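Local coordinates for protein NADPH-flavin oxidoreductase (Helicobacter pylori, PDB 2H0U) that binds flavin mononucleotide and probably uses NAD(P)H to reduce flavins or nitrogenous compounds, as other members of the nitroreductase family do, at residues K28-L33 against A77-I82; V89-D94 against R113-I118; M126-N129 against S133-D136; Y174-E177 against N182-E185. All blocks are in the same frame, centred on the assembly; numbering follows the deposited sequence.

Interaction 1: residues K28-L33 against A77-I82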
loop_
_atom_site.group_PDB
_atom_site.type_symbol
_atom_site.label_atom_id
_atom_site.label_comp_id
_atom_site.label_asym_id
_atom_site.label_seq_id
_atom_site.Cartn_x
_atom_site.Cartn_y
_atom_site.Cartn_z
ATOM N N LYS A 28 17.795 -17.694 4.181
ATOM C CA LYS A 28 17.162 -17.870 2.884
ATOM C C LYS A 28 15.720 -17.337 2.833
ATOM O O LYS A 28 15.343 -16.713 1.833
ATOM C CB LYS A 28 17.251 -19.328 2.449
ATOM C CG LYS A 28 18.580 -19.589 1.727
ATOM C CD LYS A 28 18.991 -21.028 1.905
ATOM C CE LYS A 28 18.486 -21.923 0.798
ATOM N NZ LYS A 28 19.342 -23.172 0.721
ATOM N N ASP A 29 14.944 -17.553 3.904
ATOM C CA ASP A 29 13.579 -16.998 3.964
ATOM C C ASP A 29 13.653 -15.461 3.926
ATOM O O ASP A 29 12.837 -14.812 3.257
ATOM C CB ASP A 29 12.789 -17.464 5.189
ATOM C CG ASP A 29 12.259 -18.901 5.055
ATOM O OD1 ASP A 29 12.347 -19.498 3.954
ATOM O OD2 ASP A 29 11.745 -19.416 6.068
ATOM N N TRP A 30 14.601 -14.871 4.658
ATOM C CA TRP A 30 14.685 -13.401 4.670
ATOM C C TRP A 30 15.036 -12.864 3.275
ATOM O O TRP A 30 14.463 -11.871 2.823
ATOM C CB TRP A 30 15.601 -12.853 5.783
ATOM C CG TRP A 30 15.553 -11.348 5.749
ATOM C CD1 TRP A 30 16.538 -10.477 5.314
ATOM C CD2 TRP A 30 14.420 -10.553 6.072
ATOM N NE1 TRP A 30 16.064 -9.160 5.384
ATOM C CE2 TRP A 30 14.768 -9.190 5.827
ATOM C CE3 TRP A 30 13.114 -10.858 6.545
ATOM C CZ2 TRP A 30 13.868 -8.132 6.038
ATOM C CZ3 TRP A 30 12.220 -9.791 6.756
ATOM C CH2 TRP A 30 12.593 -8.455 6.484
ATOM N N GLU A 31 15.945 -13.534 2.565
ATOM C CA GLU A 31 16.362 -13.083 1.241
ATOM C C GLU A 31 15.159 -13.169 0.314
ATOM O O GLU A 31 14.982 -12.325 -0.555
ATOM C CB GLU A 31 17.502 -13.989 0.722
ATOM C CG GLU A 31 18.848 -13.655 1.382
ATOM C CD GLU A 31 19.928 -14.703 1.138
ATOM O OE1 GLU A 31 19.617 -15.831 0.637
ATOM O OE2 GLU A 31 21.098 -14.407 1.490
ATOM N N ALA A 32 14.318 -14.182 0.494
ATOM C CA ALA A 32 13.099 -14.270 -0.358
ATOM C C ALA A 32 12.143 -13.118 -0.090
ATOM O O ALA A 32 11.574 -12.553 -1.032
ATOM C CB ALA A 32 12.367 -15.588 -0.164
ATOM N N LEU A 33 11.991 -12.740 1.173
ATOM C CA LEU A 33 11.086 -11.629 1.501
ATOM C C LEU A 33 11.612 -10.312 0.945
ATOM O O LEU A 33 10.847 -9.498 0.447
ATOM C CB LEU A 33 10.832 -11.558 3.034
ATOM C CG LEU A 33 10.009 -12.691 3.649
ATOM C CD1 LEU A 33 9.921 -12.537 5.149
ATOM C CD2 LEU A 33 8.584 -12.804 3.026
ATOM N N ALA A 77 11.308 -8.740 17.552
ATOM C CA ALA A 77 11.150 -9.390 16.245
ATOM C C ALA A 77 12.497 -9.713 15.609
ATOM O O ALA A 77 13.553 -9.173 15.996
ATOM C CB ALA A 77 10.259 -8.526 15.302
ATOM N N SER A 78 12.451 -10.621 14.644
ATOM C CA SER A 78 13.635 -11.121 13.976
ATOM C C SER A 78 14.282 -10.054 13.064
ATOM O O SER A 78 15.507 -9.862 13.071
ATOM C CB SER A 78 13.242 -12.350 13.165
ATOM O OG SER A 78 14.370 -12.894 12.534
ATOM N N HIS A 79 13.453 -9.351 12.298
ATOM C CA HIS A 79 13.935 -8.427 11.291
ATOM C C HIS A 79 13.115 -7.124 11.297
ATOM O O HIS A 79 11.879 -7.129 11.268
ATOM C CB HIS A 79 13.855 -9.095 9.919
ATOM C CG HIS A 79 14.913 -10.130 9.682
ATOM N ND1 HIS A 79 14.949 -11.340 10.349
ATOM C CD2 HIS A 79 15.992 -10.125 8.867
ATOM C CE1 HIS A 79 15.988 -12.046 9.935
ATOM N NE2 HIS A 79 16.637 -11.332 9.032
ATOM N N PHE A 80 13.796 -5.991 11.309
ATOM C CA PHE A 80 13.094 -4.741 11.370
ATOM C C PHE A 80 13.402 -3.859 10.126
ATOM O O PHE A 80 14.545 -3.498 9.927
ATOM C CB PHE A 80 13.527 -4.052 12.636
ATOM C CG PHE A 80 12.687 -2.890 12.986
ATOM C CD1 PHE A 80 11.678 -3.033 13.907
ATOM C CD2 PHE A 80 12.916 -1.662 12.403
ATOM C CE1 PHE A 80 10.889 -1.968 14.262
ATOM C CE2 PHE A 80 12.109 -0.568 12.739
ATOM C CZ PHE A 80 11.095 -0.729 13.673
ATOM N N VAL A 81 12.390 -3.500 9.334
ATOM C CA VAL A 81 12.608 -2.818 8.034
ATOM C C VAL A 81 12.120 -1.368 8.097
ATOM O O VAL A 81 11.038 -1.108 8.586
ATOM C CB VAL A 81 11.959 -3.605 6.840
ATOM C CG1 VAL A 81 12.081 -2.859 5.501
ATOM C CG2 VAL A 81 12.586 -5.021 6.742
ATOM N N ILE A 82 12.951 -0.430 7.623
ATOM C CA ILE A 82 12.523 0.954 7.476
ATOM C C ILE A 82 12.401 1.198 5.981
ATOM O O ILE A 82 13.413 1.093 5.221
ATOM C CB ILE A 82 13.536 1.945 8.092
ATOM C CG1 ILE A 82 13.696 1.635 9.608
ATOM C CG2 ILE A 82 13.078 3.408 7.825
ATOM C CD1 ILE A 82 14.909 2.382 10.352
#
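With CG of W30 anti to the backbone N (chi1 -177°) and CG of H79 anti to its own carbonyl carbon (chi1 -75°), the indole reaches out from helix 27-38 and the imidazole swings over it from the first residue of strand 79-86. The five-membered ring of W30 and the imidazole form an offset stack, centroids 4.0 Å apart and planes inclined by 26°. H79 CD2 sits above the middle of the indole, 3.2 Å from W30 CD2, a close approach for two carbons. Farther along the same face, H79 CB makes a CH-pi contact with the six-membered ring, 3.7 Å from its centroid and nearly on the ring normal. V81, two residues on and pointing to the same side of the strand, meets the rim instead: its CG2 lies in the indole plane, 3.4 Å from W30 CZ2. Around the pair, F194 meets W30 edge-to-face, and S78 and H79 together face F194 as a classic beta bulge. The indole N-H is used elsewhere, since W30 NE1 bonds to Y213 OH of the second subunit. The contact thus packs a helix against the antiparallel sheet through pi and apolar contacts, with no hydrogen bond between the two segments, while the N-H of the same indole serves the dimer interface.

Interaction 2: residues V89-D94 against R113-I118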
loop_
_atom_site.group_PDB
_atom_site.type_symbol
_atom_site.label_atom_id
_atom_site.label_comp_id
_atom_site.label_asym_id
_atom_site.label_seq_id
_atom_site.Cartn_x
_atom_site.Cartn_y
_atom_site.Cartn_z
ATOM N N VAL A 89 10.089 13.183 -7.113
ATOM C CA VAL A 89 10.162 12.197 -8.205
ATOM C C VAL A 89 9.228 12.730 -9.295
ATOM O O VAL A 89 8.044 12.373 -9.350
ATOM C CB VAL A 89 9.764 10.787 -7.737
ATOM C CG1 VAL A 89 9.735 9.820 -8.903
ATOM C CG2 VAL A 89 10.775 10.265 -6.687
ATOM N N THR A 90 9.775 13.629 -10.103
ATOM C CA THR A 90 9.011 14.422 -11.085
ATOM C C THR A 90 9.507 14.089 -12.489
ATOM O O THR A 90 10.572 13.519 -12.621
ATOM C CB THR A 90 9.160 15.944 -10.868
ATOM O OG1 THR A 90 10.545 16.327 -10.929
ATOM C CG2 THR A 90 8.538 16.390 -9.542
ATOM N N TYR A 91 8.762 14.506 -13.524
ATOM C CA TYR A 91 9.061 14.132 -14.888
ATOM C C TYR A 91 10.454 14.582 -15.311
ATOM O O TYR A 91 11.077 13.944 -16.143
ATOM C CB TYR A 91 8.033 14.743 -15.841
ATOM C CG TYR A 91 8.329 16.166 -16.263
ATOM C CD1 TYR A 91 8.785 16.450 -17.546
ATOM C CD2 TYR A 91 8.132 17.236 -15.388
ATOM C CE1 TYR A 91 9.027 17.758 -17.958
ATOM C CE2 TYR A 91 8.397 18.563 -15.795
ATOM C CZ TYR A 91 8.844 18.808 -17.073
ATOM O OH TYR A 91 9.091 20.112 -17.475
ATOM N N ASP A 92 10.924 15.680 -14.722
ATOM C CA ASP A 92 12.203 16.283 -15.067
ATOM C C ASP A 92 13.289 15.954 -14.054
ATOM O O ASP A 92 14.372 16.538 -14.091
ATOM C CB ASP A 92 12.059 17.799 -15.216
ATOM C CG ASP A 92 11.528 18.489 -13.936
ATOM O OD1 ASP A 92 10.776 17.865 -13.135
ATOM O OD2 ASP A 92 11.857 19.698 -13.750
ATOM N N SER A 93 13.023 15.010 -13.155
ATOM C CA SER A 93 13.999 14.734 -12.111
ATOM C C SER A 93 15.124 13.803 -12.620
ATOM O O SER A 93 14.911 12.974 -13.521
ATOM C CB SER A 93 13.318 14.136 -10.889
ATOM O OG SER A 93 12.867 12.837 -11.183
ATOM N N ASP A 94 16.305 13.938 -12.025
ATOM C CA ASP A 94 17.417 13.030 -12.336
ATOM C C ASP A 94 17.027 11.554 -12.100
ATOM O O ASP A 94 17.424 10.694 -12.897
ATOM C CB ASP A 94 18.669 13.368 -11.519
ATOM C CG ASP A 94 19.331 14.680 -11.944
ATOM O OD1 ASP A 94 19.103 15.161 -13.075
ATOM O OD2 ASP A 94 20.095 15.231 -11.119
ATOM N N ARG A 113 6.987 13.042 -25.755
ATOM C CA ARG A 113 5.571 12.824 -25.466
ATOM C C ARG A 113 5.401 12.137 -24.100
ATOM O O ARG A 113 4.634 12.608 -23.265
ATOM C CB ARG A 113 4.910 12.004 -26.574
ATOM N N PHE A 114 6.148 11.059 -23.871
ATOM C CA PHE A 114 6.041 10.269 -22.638
ATOM C C PHE A 114 6.388 11.044 -21.355
ATOM O O PHE A 114 5.668 10.934 -20.355
ATOM C CB PHE A 114 6.866 8.977 -22.751
ATOM C CG PHE A 114 6.787 8.096 -21.534
ATOM C CD1 PHE A 114 5.634 7.364 -21.256
ATOM C CD2 PHE A 114 7.852 8.006 -20.659
ATOM C CE1 PHE A 114 5.549 6.542 -20.119
ATOM C CE2 PHE A 114 7.774 7.196 -19.525
ATOM C CZ PHE A 114 6.614 6.458 -19.260
ATOM N N ALA A 115 7.482 11.812 -21.384
ATOM C CA ALA A 115 7.827 12.731 -20.292
ATOM C C ALA A 115 6.689 13.722 -20.031
ATOM O O ALA A 115 6.367 14.034 -18.881
ATOM C CB ALA A 115 9.093 13.502 -20.647
ATOM N N GLN A 116 6.095 14.226 -21.109
ATOM C CA GLN A 116 4.983 15.164 -20.986
ATOM C C GLN A 116 3.707 14.479 -20.428
ATOM O O GLN A 116 2.905 15.105 -19.736
ATOM C CB GLN A 116 4.720 15.874 -22.314
ATOM C CG GLN A 116 5.910 16.745 -22.833
ATOM C CD GLN A 116 6.459 17.743 -21.802
ATOM O OE1 GLN A 116 7.641 17.709 -21.460
ATOM N NE2 GLN A 116 5.615 18.620 -21.315
ATOM N N ILE A 117 3.529 13.198 -20.727
ATOM C CA ILE A 117 2.415 12.424 -20.151
ATOM C C ILE A 117 2.599 12.275 -18.634
ATOM O O ILE A 117 1.664 12.459 -17.876
ATOM C CB ILE A 117 2.253 11.022 -20.819
ATOM C CG1 ILE A 117 1.691 11.167 -22.238
ATOM C CG2 ILE A 117 1.360 10.107 -19.947
ATOM C CD1 ILE A 117 1.697 9.867 -23.055
ATOM N N ILE A 118 3.830 11.990 -18.212
ATOM C CA ILE A 118 4.178 11.920 -16.801
ATOM C C ILE A 118 3.955 13.270 -16.133
ATOM O O ILE A 118 3.356 13.342 -15.064
ATOM C CB ILE A 118 5.632 11.474 -16.572
ATOM C CG1 ILE A 118 5.826 10.036 -17.094
ATOM C CG2 ILE A 118 6.014 11.577 -15.053
ATOM C CD1 ILE A 118 7.196 9.426 -16.769
#
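Y91 CB touches helix 113-125 at two points, 3.5 Å from the carbonyl oxygen A115 O and 3.8 Å from I118 CG2. The phenol ring extends past the helix at a slant, its CD1 4.3 Å from A115 CB. No hydrogen bond crosses between the segments; the pairs are carbon-carbon packing plus the van der Waals contact of CB with the carbonyl. A chi1 of 84° puts the Y91 ring between its own backbone N and carbonyl carbon, which brings it beside D92: D92 CB lies over the centre of one face, 3.7 Å above the ring plane. One step outward, a type I beta turn from T90 to S93 sets Y91 at its second position. T90 O accepts from both S93 N and S93 OG, the latter at 2.8 Å on a lone pair in the carbonyl plane. T90 OG1 donates to D92 OD1 over 2.7 Å, tying the turn's first and third residues. S93 is also the N-cap of helix 94-102, where its OG bonds to V96 N, and Y91 O is taken by Y108 OH. The chemistry therefore divides: polar bonds fix the shape of the turn, and Y91 meets the helix by van der Waals packing against A115, its carbonyl included, and I118.

Interaction 3: residues M126-N129 against S133-D136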
loop_
_atom_site.group_PDB
_atom_site.type_symbol
_atom_site.label_atom_id
_atom_site.label_comp_id
_atom_site.label_asym_id
_atom_site.label_seq_id
_atom_site.Cartn_x
_atom_site.Cartn_y
_atom_site.Cartn_z
HETATM N N MSE A 126 -3.131 14.052 -10.792
HETATM C CA MSE A 126 -2.936 13.688 -9.379
HETATM C C MSE A 126 -2.653 14.851 -8.410
HETATM O O MSE A 126 -2.530 14.655 -7.185
HETATM C CB MSE A 126 -1.824 12.624 -9.271
HETATM C CG MSE A 126 -2.083 11.469 -10.157
HETATM SE SE MSE A 126 -1.440 9.789 -9.424
HETATM C CE MSE A 126 -1.240 10.159 -7.530
ATOM N N LYS A 127 -2.543 16.052 -8.967
ATOM C CA LYS A 127 -2.343 17.263 -8.178
ATOM C C LYS A 127 -1.104 17.132 -7.274
ATOM O O LYS A 127 -1.175 17.437 -6.077
ATOM C CB LYS A 127 -3.605 17.566 -7.333
ATOM C CG LYS A 127 -4.857 17.931 -8.152
ATOM C CD LYS A 127 -4.513 18.869 -9.300
ATOM C CE LYS A 127 -3.992 20.252 -8.838
ATOM N NZ LYS A 127 -3.952 21.234 -9.960
ATOM N N LEU A 128 0.002 16.642 -7.838
ATOM C CA LEU A 128 1.259 16.500 -7.076
ATOM C C LEU A 128 2.045 17.774 -7.300
ATOM O O LEU A 128 2.928 17.837 -8.174
ATOM C CB LEU A 128 2.078 15.291 -7.531
ATOM C CG LEU A 128 1.341 13.948 -7.503
ATOM C CD1 LEU A 128 2.294 12.807 -7.833
ATOM C CD2 LEU A 128 0.700 13.731 -6.115
ATOM N N ASN A 129 1.691 18.782 -6.514
ATOM C CA ASN A 129 2.174 20.145 -6.745
ATOM C C ASN A 129 3.009 20.721 -5.630
ATOM O O ASN A 129 3.260 21.934 -5.598
ATOM C CB ASN A 129 0.997 21.071 -6.965
ATOM C CG ASN A 129 -0.004 20.524 -7.953
ATOM O OD1 ASN A 129 -1.157 20.347 -7.610
ATOM N ND2 ASN A 129 0.431 20.287 -9.191
ATOM N N SER A 133 3.254 16.529 -1.245
ATOM C CA SER A 133 2.342 15.694 -2.027
ATOM C C SER A 133 3.118 14.685 -2.890
ATOM O O SER A 133 2.696 13.521 -3.026
ATOM C CB SER A 133 1.316 16.562 -2.821
ATOM O OG SER A 133 1.961 17.308 -3.825
ATOM N N LEU A 134 4.264 15.127 -3.424
ATOM C CA LEU A 134 5.134 14.238 -4.237
ATOM C C LEU A 134 5.696 13.133 -3.378
ATOM O O LEU A 134 5.761 11.974 -3.797
ATOM C CB LEU A 134 6.310 15.041 -4.849
ATOM C CG LEU A 134 5.927 15.835 -6.126
ATOM C CD1 LEU A 134 7.006 16.877 -6.397
ATOM C CD2 LEU A 134 5.678 14.939 -7.362
ATOM N N PHE A 135 6.191 13.509 -2.205
ATOM C CA PHE A 135 6.726 12.513 -1.263
ATOM C C PHE A 135 5.649 11.494 -0.837
ATOM O O PHE A 135 5.895 10.267 -0.853
ATOM C CB PHE A 135 7.328 13.166 -0.030
ATOM C CG PHE A 135 7.733 12.153 0.972
ATOM C CD1 PHE A 135 8.877 11.398 0.757
ATOM C CD2 PHE A 135 6.887 11.828 2.011
ATOM C CE1 PHE A 135 9.232 10.380 1.666
ATOM C CE2 PHE A 135 7.239 10.819 2.922
ATOM C CZ PHE A 135 8.410 10.098 2.733
ATOM N N ASP A 136 4.461 11.982 -0.485
ATOM C CA ASP A 136 3.407 11.044 -0.059
ATOM C C ASP A 136 2.947 10.124 -1.186
ATOM O O ASP A 136 2.533 9.003 -0.924
ATOM C CB ASP A 136 2.218 11.750 0.570
ATOM C CG ASP A 136 2.498 12.211 1.983
ATOM O OD1 ASP A 136 3.377 11.627 2.662
ATOM O OD2 ASP A 136 1.838 13.170 2.430
HETATM O O HOH W 1 0.031 19.599 -3.720
#
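K127 O is gripped from several directions: NH1 of R132 of the second subunit bonds to it, N129 N adds a weak bond at 3.2 Å, and a water donates to it weakly at 3.4 Å. S133 OG, near the start of helix 131-155, stands 3.9 Å from K127 O and bonds to the same water at 3.0 Å, so the water bridges the two segments. The torsion of S133 (chi1 67°) sets OG between its backbone N and carbonyl carbon, turned to the incoming chain, where it lies 3.1 Å from N129 N and 3.4 Å from L128 CA. K127 is the first residue past helix 113-125 to leave helical angles, with a positive phi of 55°, and L128 is the centre of an inverse gamma turn closed by the weak N129 bond. Together they redirect the chain between two consecutive helices of the nitroreductase fold. L128 also packs against the helix by its side chain: its CB is 3.6 Å from L134 CD2, and its CD2 is 3.7 Å from S133 O. W137 also touches L128, one turn farther along the helix. This corner belongs to the dimer interface, where R132 of the second subunit packs on both L128 and S133.

Interaction 4: residues Y174-E177 against N182-E185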
loop_
_atom_site.group_PDB
_atom_site.type_symbol
_atom_site.label_atom_id
_atom_site.label_comp_id
_atom_site.label_asym_id
_atom_site.label_seq_id
_atom_site.Cartn_x
_atom_site.Cartn_y
_atom_site.Cartn_z
ATOM N N TYR A 174 18.029 11.100 13.121
ATOM C CA TYR A 174 18.851 10.027 13.583
ATOM C C TYR A 174 19.552 9.317 12.442
ATOM O O TYR A 174 20.797 9.222 12.422
ATOM C CB TYR A 174 18.020 9.023 14.357
ATOM C CG TYR A 174 18.857 7.909 14.909
ATOM C CD1 TYR A 174 19.725 8.140 15.975
ATOM C CD2 TYR A 174 18.779 6.632 14.374
ATOM C CE1 TYR A 174 20.511 7.125 16.496
ATOM C CE2 TYR A 174 19.562 5.601 14.879
ATOM C CZ TYR A 174 20.423 5.854 15.944
ATOM O OH TYR A 174 21.202 4.836 16.450
ATOM N N LEU A 175 18.759 8.815 11.498
ATOM C CA LEU A 175 19.289 8.137 10.318
ATOM C C LEU A 175 20.298 9.005 9.544
ATOM O O LEU A 175 21.357 8.499 9.101
ATOM C CB LEU A 175 18.140 7.675 9.414
ATOM C CG LEU A 175 17.340 6.468 9.904
ATOM C CD1 LEU A 175 16.154 6.185 8.979
ATOM C CD2 LEU A 175 18.239 5.209 10.012
ATOM N N GLU A 176 19.982 10.298 9.400
ATOM C CA GLU A 176 20.839 11.240 8.672
ATOM C C GLU A 176 22.181 11.347 9.407
ATOM O O GLU A 176 23.251 11.314 8.785
ATOM C CB GLU A 176 20.164 12.623 8.523
ATOM C CG GLU A 176 20.835 13.582 7.517
ATOM C CD GLU A 176 20.200 14.996 7.503
ATOM O OE1 GLU A 176 19.696 15.464 8.562
ATOM O OE2 GLU A 176 20.188 15.646 6.419
ATOM N N GLU A 177 22.108 11.412 10.738
ATOM C CA GLU A 177 23.287 11.544 11.575
ATOM C C GLU A 177 24.210 10.327 11.435
ATOM O O GLU A 177 25.431 10.487 11.361
ATOM C CB GLU A 177 22.852 11.779 13.027
ATOM C CG GLU A 177 23.907 11.597 14.112
ATOM C CD GLU A 177 23.335 11.984 15.466
ATOM O OE1 GLU A 177 22.616 11.154 16.083
ATOM O OE2 GLU A 177 23.585 13.145 15.898
ATOM N N ASN A 182 19.955 10.198 3.190
ATOM C CA ASN A 182 20.161 11.493 2.557
ATOM C C ASN A 182 18.790 12.147 2.435
ATOM O O ASN A 182 17.999 11.737 1.589
ATOM C CB ASN A 182 20.827 11.287 1.196
ATOM C CG ASN A 182 20.992 12.580 0.412
ATOM O OD1 ASN A 182 20.192 13.508 0.519
ATOM N ND2 ASN A 182 22.032 12.638 -0.397
ATOM N N THR A 183 18.509 13.128 3.292
ATOM C CA THR A 183 17.186 13.737 3.407
ATOM C C THR A 183 16.752 14.608 2.208
ATOM O O THR A 183 15.576 14.991 2.084
ATOM C CB THR A 183 17.040 14.530 4.725
ATOM O OG1 THR A 183 17.951 15.640 4.736
ATOM C CG2 THR A 183 17.301 13.619 5.932
ATOM N N ALA A 184 17.696 14.893 1.317
ATOM C CA ALA A 184 17.409 15.590 0.065
ATOM C C ALA A 184 16.714 14.629 -0.914
ATOM O O ALA A 184 15.822 15.048 -1.683
ATOM C CB ALA A 184 18.697 16.104 -0.552
ATOM N N GLU A 185 17.133 13.360 -0.853
ATOM C CA GLU A 185 16.752 12.317 -1.801
ATOM C C GLU A 185 15.607 11.425 -1.306
ATOM O O GLU A 185 14.863 10.902 -2.122
ATOM C CB GLU A 185 17.934 11.389 -2.074
ATOM C CG GLU A 185 19.117 12.037 -2.779
ATOM C CD GLU A 185 18.755 12.437 -4.187
ATOM O OE1 GLU A 185 18.236 11.579 -4.943
ATOM O OE2 GLU A 185 18.965 13.619 -4.533
HETATM O O HOH W 2 21.173 14.599 4.239
#
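The carboxylate of E176 is approached from above its plane by T183 OG1, which donates to E176 OE2 over 2.8 Å from a position 58° out of that plane. T183 CG2 lies alongside, 3.6 Å from E176 CD, so the hydroxyl and methyl branches of one threonine both meet the group. The glutamate gets there by an extended chain, CG anti to the backbone N (chi1 -167°), crossing T183 at about a right angle. A water donates to E176 OE2 at 2.6 Å and accepts from T183 N at 3.2 Å, a second link to the same oxygen. The backbone around T183 is held by an Asx turn: N182 OD1 accepts from A184 N at 3.0 Å, with the donor in the amide's carbonyl plane, and weakly from E185 N. E185 N also bonds to N182 O. T183 O in turn takes a bond from K87 NZ, close to where the loop passes into strand 186-195. The contact thus links helix 168-178 to the loop that follows it, at the protein surface. Two donors, a hydroxyl and a water, meet one carboxylate oxygen here, which would probably favour the charged form of E176.

How the interactions relate
Interactions 2 and 3 are neighbours, their centres 14 Å apart, and they touch where T90 CG2 meets L134 CD1 at 3.5 Å; they involve the consecutive helices 113-125 and 131-155. Interaction 1 lies on the opposite side of the chain's centre from both, 34 Å from interaction 2 and 30 Å from interaction 3 between centres. Interaction 4 reaches it through packing of L175 CD1 on I82 CD1 (4.2 Å). Interactions 1 and 3 each have several contacts with the second subunit. None includes a residue of the flavin mononucleotide pocket: side chains of I118, L128 and V81 stand about 10, 11 and 13 Å from a bound cofactor.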